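Local coordinates for GH5 (Bacteroidetes bacterium AC2a, PDB 4YHG), which cleaves beta-1,4-glucosidic bonds in cellulose, as an endoglucanase of glycoside hydrolase family 5, at residues Leu162-Asp167 / Gly213-Pro218; Val238-Tyr243 / Val291-Phe296. The protein carries 1 engineered substitution. All coordinates share one frame; numbering follows the deposited sequence.

Contact 1 (Leu162-Asp167 / Gly213-Pro218); sequences LNAIQD and GYVCNP. Engineered in segment 162-167: A164 (natural residue Glu). With BGC (beta-D-glucopyranose), chain C.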
loop_
_atom_site.group_PDB
_atom_site.type_symbol
_atom_site.label_atom_id
_atom_site.label_comp_id
_atom_site.label_asym_id
_atom_site.label_seq_id
_atom_site.Cartn_x
_atom_site.Cartn_y
_atom_site.Cartn_z
ATOM N N LEU A 162 0.053 -10.044 -0.578
ATOM C CA LEU A 162 0.898 -9.923 0.625
ATOM C C LEU A 162 1.235 -8.473 0.810
ATOM O O LEU A 162 1.027 -7.696 -0.085
ATOM C CB LEU A 162 2.211 -10.686 0.420
ATOM C CG LEU A 162 2.050 -12.184 0.277
ATOM C CD1 LEU A 162 3.270 -12.781 -0.385
ATOM C CD2 LEU A 162 1.815 -12.781 1.651
ATOM N N ASN A 163 1.788 -8.111 1.952
ATOM C CA ASN A 163 2.216 -6.737 2.164
ATOM C C ASN A 163 3.711 -6.500 1.894
ATOM O O ASN A 163 4.119 -6.438 0.751
ATOM C CB ASN A 163 1.814 -6.261 3.558
ATOM C CG ASN A 163 2.126 -4.794 3.777
ATOM O OD1 ASN A 163 1.956 -3.971 2.880
ATOM N ND2 ASN A 163 2.578 -4.466 4.960
ATOM N N ALA A 164 4.520 -6.376 2.936
ATOM C CA ALA A 164 5.930 -5.978 2.808
ATOM C C ALA A 164 6.767 -7.065 3.471
ATOM O O ALA A 164 7.011 -7.048 4.681
ATOM C CB ALA A 164 6.172 -4.619 3.462
ATOM N N ILE A 165 7.167 -8.039 2.672
ATOM C CA ILE A 165 7.826 -9.211 3.202
ATOM C C ILE A 165 9.333 -8.960 3.212
ATOM O O ILE A 165 9.870 -8.382 2.263
ATOM C CB ILE A 165 7.470 -10.464 2.366
ATOM C CG1 ILE A 165 5.951 -10.666 2.310
ATOM C CG2 ILE A 165 8.120 -11.703 2.953
ATOM C CD1 ILE A 165 5.271 -10.854 3.663
ATOM N N GLN A 166 10.005 -9.386 4.289
ATOM C CA GLN A 166 11.433 -9.085 4.494
ATOM C C GLN A 166 12.040 -9.897 5.639
ATOM O O GLN A 166 11.337 -10.649 6.304
ATOM C CB GLN A 166 11.633 -7.587 4.755
ATOM C CG GLN A 166 10.785 -7.033 5.892
ATOM C CD GLN A 166 11.484 -5.946 6.688
ATOM O OE1 GLN A 166 12.705 -5.997 6.912
ATOM N NE2 GLN A 166 10.714 -4.967 7.141
ATOM N N ASP A 167 13.342 -9.740 5.866
ATOM C CA ASP A 167 14.039 -10.509 6.924
ATOM C C ASP A 167 14.390 -9.713 8.206
ATOM O O ASP A 167 14.967 -10.275 9.139
ATOM C CB ASP A 167 15.292 -11.195 6.364
ATOM C CG ASP A 167 16.373 -10.215 5.927
ATOM O OD1 ASP A 167 16.134 -8.991 5.820
ATOM O OD2 ASP A 167 17.486 -10.689 5.669
ATOM N N GLY A 213 6.911 -6.872 -4.544
ATOM C CA GLY A 213 8.286 -7.358 -4.474
ATOM C C GLY A 213 8.856 -7.166 -3.074
ATOM O O GLY A 213 8.126 -6.821 -2.128
ATOM N N TYR A 214 10.157 -7.411 -2.935
ATOM C CA TYR A 214 10.792 -7.435 -1.618
ATOM C C TYR A 214 10.593 -6.105 -0.854
ATOM O O TYR A 214 10.827 -5.042 -1.386
ATOM C CB TYR A 214 12.286 -7.801 -1.723
ATOM C CG TYR A 214 12.895 -8.240 -0.396
ATOM C CD1 TYR A 214 13.295 -7.300 0.576
ATOM C CD2 TYR A 214 13.056 -9.576 -0.101
ATOM C CE1 TYR A 214 13.831 -7.703 1.799
ATOM C CE2 TYR A 214 13.601 -9.985 1.105
ATOM C CZ TYR A 214 13.984 -9.052 2.053
ATOM O OH TYR A 214 14.511 -9.498 3.241
ATOM N N VAL A 215 10.122 -6.206 0.387
ATOM C CA VAL A 215 9.800 -5.058 1.259
ATOM C C VAL A 215 9.090 -3.895 0.539
ATOM O O VAL A 215 9.143 -2.758 0.971
ATOM C CB VAL A 215 11.049 -4.598 2.088
ATOM C CG1 VAL A 215 11.951 -3.636 1.307
ATOM C CG2 VAL A 215 10.610 -3.968 3.404
ATOM N N CYS A 216 8.381 -4.211 -0.540
ATOM C CA CYS A 216 7.690 -3.204 -1.345
ATOM C C CYS A 216 8.598 -2.106 -1.909
ATOM O O CYS A 216 8.132 -1.000 -2.197
ATOM C CB CYS A 216 6.547 -2.559 -0.547
ATOM S SG CYS A 216 5.171 -3.674 -0.222
ATOM N N ASN A 217 9.877 -2.425 -2.074
ATOM C CA ASN A 217 10.847 -1.487 -2.586
ATOM C C ASN A 217 10.748 -1.504 -4.110
ATOM O O ASN A 217 10.899 -2.556 -4.709
ATOM C CB ASN A 217 12.257 -1.885 -2.138
ATOM C CG ASN A 217 13.325 -0.926 -2.643
ATOM O OD1 ASN A 217 13.974 -1.178 -3.655
ATOM N ND2 ASN A 217 13.502 0.181 -1.944
ATOM N N PRO A 218 10.481 -0.341 -4.737
ATOM C CA PRO A 218 10.385 -0.252 -6.218
ATOM C C PRO A 218 11.550 -0.869 -6.989
ATOM O O PRO A 218 11.313 -1.618 -7.931
ATOM C CB PRO A 218 10.323 1.252 -6.472
ATOM C CG PRO A 218 9.666 1.804 -5.246
ATOM C CD PRO A 218 10.081 0.927 -4.090
HETATM C C2 BGC C . 3.720 -0.867 6.524
HETATM C C3 BGC C . 2.735 0.001 7.357
HETATM C C4 BGC C . 3.572 0.997 8.188
HETATM C C5 BGC C . 4.314 1.900 7.215
HETATM C C6 BGC C . 4.928 3.139 7.873
HETATM C C1 BGC C . 4.819 -0.031 5.791
HETATM O O1 BGC C . 5.919 -0.857 5.328
HETATM O O2 BGC C . 2.986 -1.662 5.574
HETATM O O3 BGC C . 1.855 -0.824 8.174
HETATM O O4 BGC C . 2.819 1.765 9.132
HETATM O O5 BGC C . 5.324 1.068 6.602
HETATM O O6 BGC C . 6.006 2.725 8.716
HETATM O O HOH W 1 6.750 -7.690 -0.003
#
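The phenol oxygen OH of Y214 is held by two groups: the backbone N of D167 donates to it over 2.9 Å in a weak bond bent to 123°, and Q182 OE1 on helix 181-199 makes a second bond. D167 OD1 packs 3.1 Å from Y214 OH, the carboxylate standing nearly perpendicular to the ring, while OD2 bonds Q182 NE2. The two ends of the Q182 amide thus tie the tyrosine and the aspartate together. CG of Y214 is turned anti to the backbone N (chi1 -163°), laying the ring under the I165 carbonyl, whose O sits 3.8 Å above the ring plane, over its centre. That same I165 O accepts the N of V215 at 2.9 Å, so one carbonyl both covers the tyrosine and pins the backbone beside it. A phenylalanine in place of Y214 would probably leave D167 N and Q182 OE1 without their shared partner. Both segments are loops following the fourth and fifth strands of the (beta/alpha)8 barrel, where the strands open onto the glycan pocket. Next to them, the side chain of Q166, bent at its second torsion, crosses V215 at a slant, with NE2 3.9 Å from V215 CG2 and OE1 bonded to the N of G168. A164, an engineered replacement of the natural glutamate, rests its CB 3.9 Å from C216 SG; family 5 enzymes carry an acid/base glutamate just after an asparagine here, probably the role removed. One water links the loops, donating to N163 O and G213 O and accepting from I165 N. N163 ND2 donates almost straight, at 173°, to O2 of the glucose 2.9 Å away, while a weak bond from R59 to OD1 helps fix the amide's rotation.

Contact 2 (Val238-Tyr243 / Val291-Phe296); sequences VAVHSY and VYFGEF. With BGC (beta-D-glucopyranose), chain C.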
loop_
_atom_site.group_PDB
_atom_site.type_symbol
_atom_site.label_atom_id
_atom_site.label_comp_id
_atom_site.label_asym_id
_atom_site.label_seq_id
_atom_site.Cartn_x
_atom_site.Cartn_y
_atom_site.Cartn_z
ATOM N N VAL A 238 1.221 -4.373 -10.179
ATOM C CA VAL A 238 2.378 -4.372 -9.311
ATOM C C VAL A 238 2.153 -3.397 -8.143
ATOM O O VAL A 238 1.890 -2.203 -8.348
ATOM C CB VAL A 238 3.654 -4.035 -10.086
ATOM C CG1 VAL A 238 4.841 -3.946 -9.133
ATOM C CG2 VAL A 238 3.945 -5.097 -11.142
ATOM N N ALA A 239 2.272 -3.912 -6.922
ATOM C CA ALA A 239 2.110 -3.086 -5.740
ATOM C C ALA A 239 3.467 -2.687 -5.216
ATOM O O ALA A 239 4.335 -3.533 -5.090
ATOM C CB ALA A 239 1.342 -3.828 -4.673
ATOM N N VAL A 240 3.648 -1.394 -4.936
ATOM C CA VAL A 240 4.892 -0.869 -4.364
ATOM C C VAL A 240 4.513 0.124 -3.264
ATOM O O VAL A 240 3.354 0.483 -3.159
ATOM C CB VAL A 240 5.764 -0.164 -5.416
ATOM C CG1 VAL A 240 6.433 -1.152 -6.352
ATOM C CG2 VAL A 240 4.962 0.844 -6.210
ATOM N N HIS A 241 5.478 0.504 -2.433
ATOM C CA HIS A 241 5.324 1.546 -1.421
ATOM C C HIS A 241 6.451 2.545 -1.590
ATOM O O HIS A 241 7.523 2.172 -2.031
ATOM C CB HIS A 241 5.498 1.021 0.007
ATOM C CG HIS A 241 4.444 0.072 0.457
ATOM N ND1 HIS A 241 4.482 -0.525 1.698
ATOM C CD2 HIS A 241 3.325 -0.378 -0.146
ATOM C CE1 HIS A 241 3.440 -1.324 1.831
ATOM N NE2 HIS A 241 2.717 -1.243 0.730
ATOM N N SER A 242 6.230 3.791 -1.180
ATOM C CA SER A 242 7.331 4.735 -1.085
ATOM C C SER A 242 7.070 5.798 -0.077
ATOM O O SER A 242 6.063 6.517 -0.171
ATOM C CB SER A 242 7.604 5.420 -2.420
ATOM O OG SER A 242 8.585 6.445 -2.261
ATOM N N TYR A 243 7.994 5.894 0.880
ATOM C CA TYR A 243 8.051 7.009 1.820
ATOM C C TYR A 243 9.397 7.733 1.615
ATOM O O TYR A 243 10.055 8.103 2.580
ATOM C CB TYR A 243 7.938 6.473 3.252
ATOM C CG TYR A 243 6.640 5.758 3.564
ATOM C CD1 TYR A 243 5.530 6.462 4.034
ATOM C CD2 TYR A 243 6.516 4.382 3.411
ATOM C CE1 TYR A 243 4.338 5.813 4.336
ATOM C CE2 TYR A 243 5.330 3.729 3.707
ATOM C CZ TYR A 243 4.236 4.450 4.174
ATOM O OH TYR A 243 3.037 3.811 4.473
ATOM N N VAL A 291 0.757 -0.390 -12.228
ATOM C CA VAL A 291 1.479 -0.226 -10.986
ATOM C C VAL A 291 0.639 0.668 -10.092
ATOM O O VAL A 291 0.087 1.644 -10.570
ATOM C CB VAL A 291 2.834 0.489 -11.237
ATOM C CG1 VAL A 291 3.579 0.795 -9.925
ATOM C CG2 VAL A 291 3.699 -0.310 -12.185
ATOM N N TYR A 292 0.552 0.366 -8.807
ATOM C CA TYR A 292 0.000 1.322 -7.845
ATOM C C TYR A 292 0.858 1.393 -6.587
ATOM O O TYR A 292 1.570 0.448 -6.264
ATOM C CB TYR A 292 -1.452 0.959 -7.471
ATOM C CG TYR A 292 -1.603 -0.321 -6.660
ATOM C CD1 TYR A 292 -1.644 -1.561 -7.288
ATOM C CD2 TYR A 292 -1.719 -0.283 -5.283
ATOM C CE1 TYR A 292 -1.775 -2.726 -6.546
ATOM C CE2 TYR A 292 -1.853 -1.424 -4.542
ATOM C CZ TYR A 292 -1.874 -2.655 -5.167
ATOM O OH TYR A 292 -2.000 -3.821 -4.432
ATOM N N PHE A 293 0.817 2.524 -5.891
ATOM C CA PHE A 293 1.495 2.633 -4.602
ATOM C C PHE A 293 0.435 2.266 -3.595
ATOM O O PHE A 293 -0.555 2.990 -3.436
ATOM C CB PHE A 293 2.099 4.044 -4.375
ATOM C CG PHE A 293 3.427 4.262 -5.118
ATOM C CD1 PHE A 293 3.437 4.681 -6.451
ATOM C CD2 PHE A 293 4.633 3.955 -4.518
ATOM C CE1 PHE A 293 4.632 4.840 -7.153
ATOM C CE2 PHE A 293 5.816 4.104 -5.203
ATOM C CZ PHE A 293 5.816 4.551 -6.525
ATOM N N GLY A 294 0.595 1.096 -2.987
ATOM C CA GLY A 294 -0.283 0.660 -1.906
ATOM C C GLY A 294 -0.160 1.594 -0.714
ATOM O O GLY A 294 -1.126 1.793 0.039
ATOM N N GLU A 295 1.043 2.136 -0.531
ATOM C CA GLU A 295 1.306 3.112 0.513
ATOM C C GLU A 295 2.323 4.143 0.022
ATOM O O GLU A 295 3.338 3.785 -0.581
ATOM C CB GLU A 295 1.875 2.450 1.759
ATOM C CG GLU A 295 0.983 1.415 2.432
ATOM C CD GLU A 295 1.650 0.795 3.647
ATOM O OE1 GLU A 295 2.638 1.388 4.161
ATOM O OE2 GLU A 295 1.187 -0.267 4.113
ATOM N N PHE A 296 2.014 5.417 0.253
ATOM C CA PHE A 296 2.947 6.510 0.122
ATOM C C PHE A 296 2.508 7.563 1.120
ATOM O O PHE A 296 1.385 7.519 1.593
ATOM C CB PHE A 296 2.957 7.083 -1.288
ATOM C CG PHE A 296 1.884 8.092 -1.560
ATOM C CD1 PHE A 296 0.573 7.697 -1.770
ATOM C CD2 PHE A 296 2.191 9.445 -1.641
ATOM C CE1 PHE A 296 -0.420 8.632 -2.057
ATOM C CE2 PHE A 296 1.212 10.399 -1.893
ATOM C CZ PHE A 296 -0.105 9.994 -2.111
HETATM C C2 BGC C . 3.720 -0.867 6.524
HETATM C C3 BGC C . 2.735 0.001 7.357
HETATM C C4 BGC C . 3.572 0.997 8.188
HETATM C C5 BGC C . 4.314 1.900 7.215
HETATM C C6 BGC C . 4.928 3.139 7.873
HETATM C C1 BGC C . 4.819 -0.031 5.791
HETATM O O1 BGC C . 5.919 -0.857 5.328
HETATM O O2 BGC C . 2.986 -1.662 5.574
HETATM O O3 BGC C . 1.855 -0.824 8.174
HETATM O O4 BGC C . 2.819 1.765 9.132
HETATM O O5 BGC C . 5.324 1.068 6.602
HETATM O O6 BGC C . 6.006 2.725 8.716
#
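The carboxylate of E295 lies over one face of the H241 imidazole, the two planes only 19° apart, and the chain behind it follows the same face: CB sits 3.7 Å from the ring centroid, a CH-pi contact, and CD reaches 3.3 Å from CE1. An extended chain beyond CG (chi2 179°) carries the acid group across the ring toward the sugar. There its two oxygens divide their work. OE1 meets the Y243 hydroxyl at the ring's edge and in its plane, the OH donating over a very short 2.5 Å, with ring and carboxylate turned 73° from each other. OE2 accepts O2 of the glucose at 2.7 Å and forms a salt bridge with R59. Gripped on both oxygens, the carboxylate is held with OE1 3.1 Å from the sugar's C1, a placement consistent with the nucleophile that family 5 enzymes carry at the end of the seventh barrel strand. Farther down the strands the pairing is of aliphatic on aromatic. V240 CG2 presses over the F293 ring, 3.6 Å from its centroid and offset toward the rim, whereas on the other face of the sheet A239 sets its CA over the Y292 ring, with CB 3.4 Å from Y292 OH, itself bonded to E160. The strands run parallel, joined by backbone hydrogen bonds from Y292 N to V238 O, V240 N to Y292 O and G294 N to V240 O. The chain then turns a corner at G294 and E295, and S242 N reaches E295 O at 3.0 Å. Strand 291-296 is flanked on its far side by strand 327-332, whose W331 touches both Y243 and E295; on the outside of the barrel, helix 270-285 packs against S242, V291 and F293, and helix 304-323 covers F293 and F296.

How the contacts relate
Contact 1 closes before contact 2 opens along the chain, and the four segments follow the barrel order: the loops after strands 157-160 and 209-212, then strands 236-242 and 291-296. The centres are 10 Å apart, yet the two contacts touch. C216 O, just beyond the end of strand 209-212, probably accepts a hydrogen bond from H241 N at 3.1 Å, and N163 OD1 packs 3.2 Å from H241 CE1. H241 touches both the asparagine of contact 1 and the glutamate of contact 2. N163 and E295 both bond O2 of the same glucose, which H103 also holds, so together the contacts build one wall of the glycan pocket at the carboxyl-terminal end of the barrel.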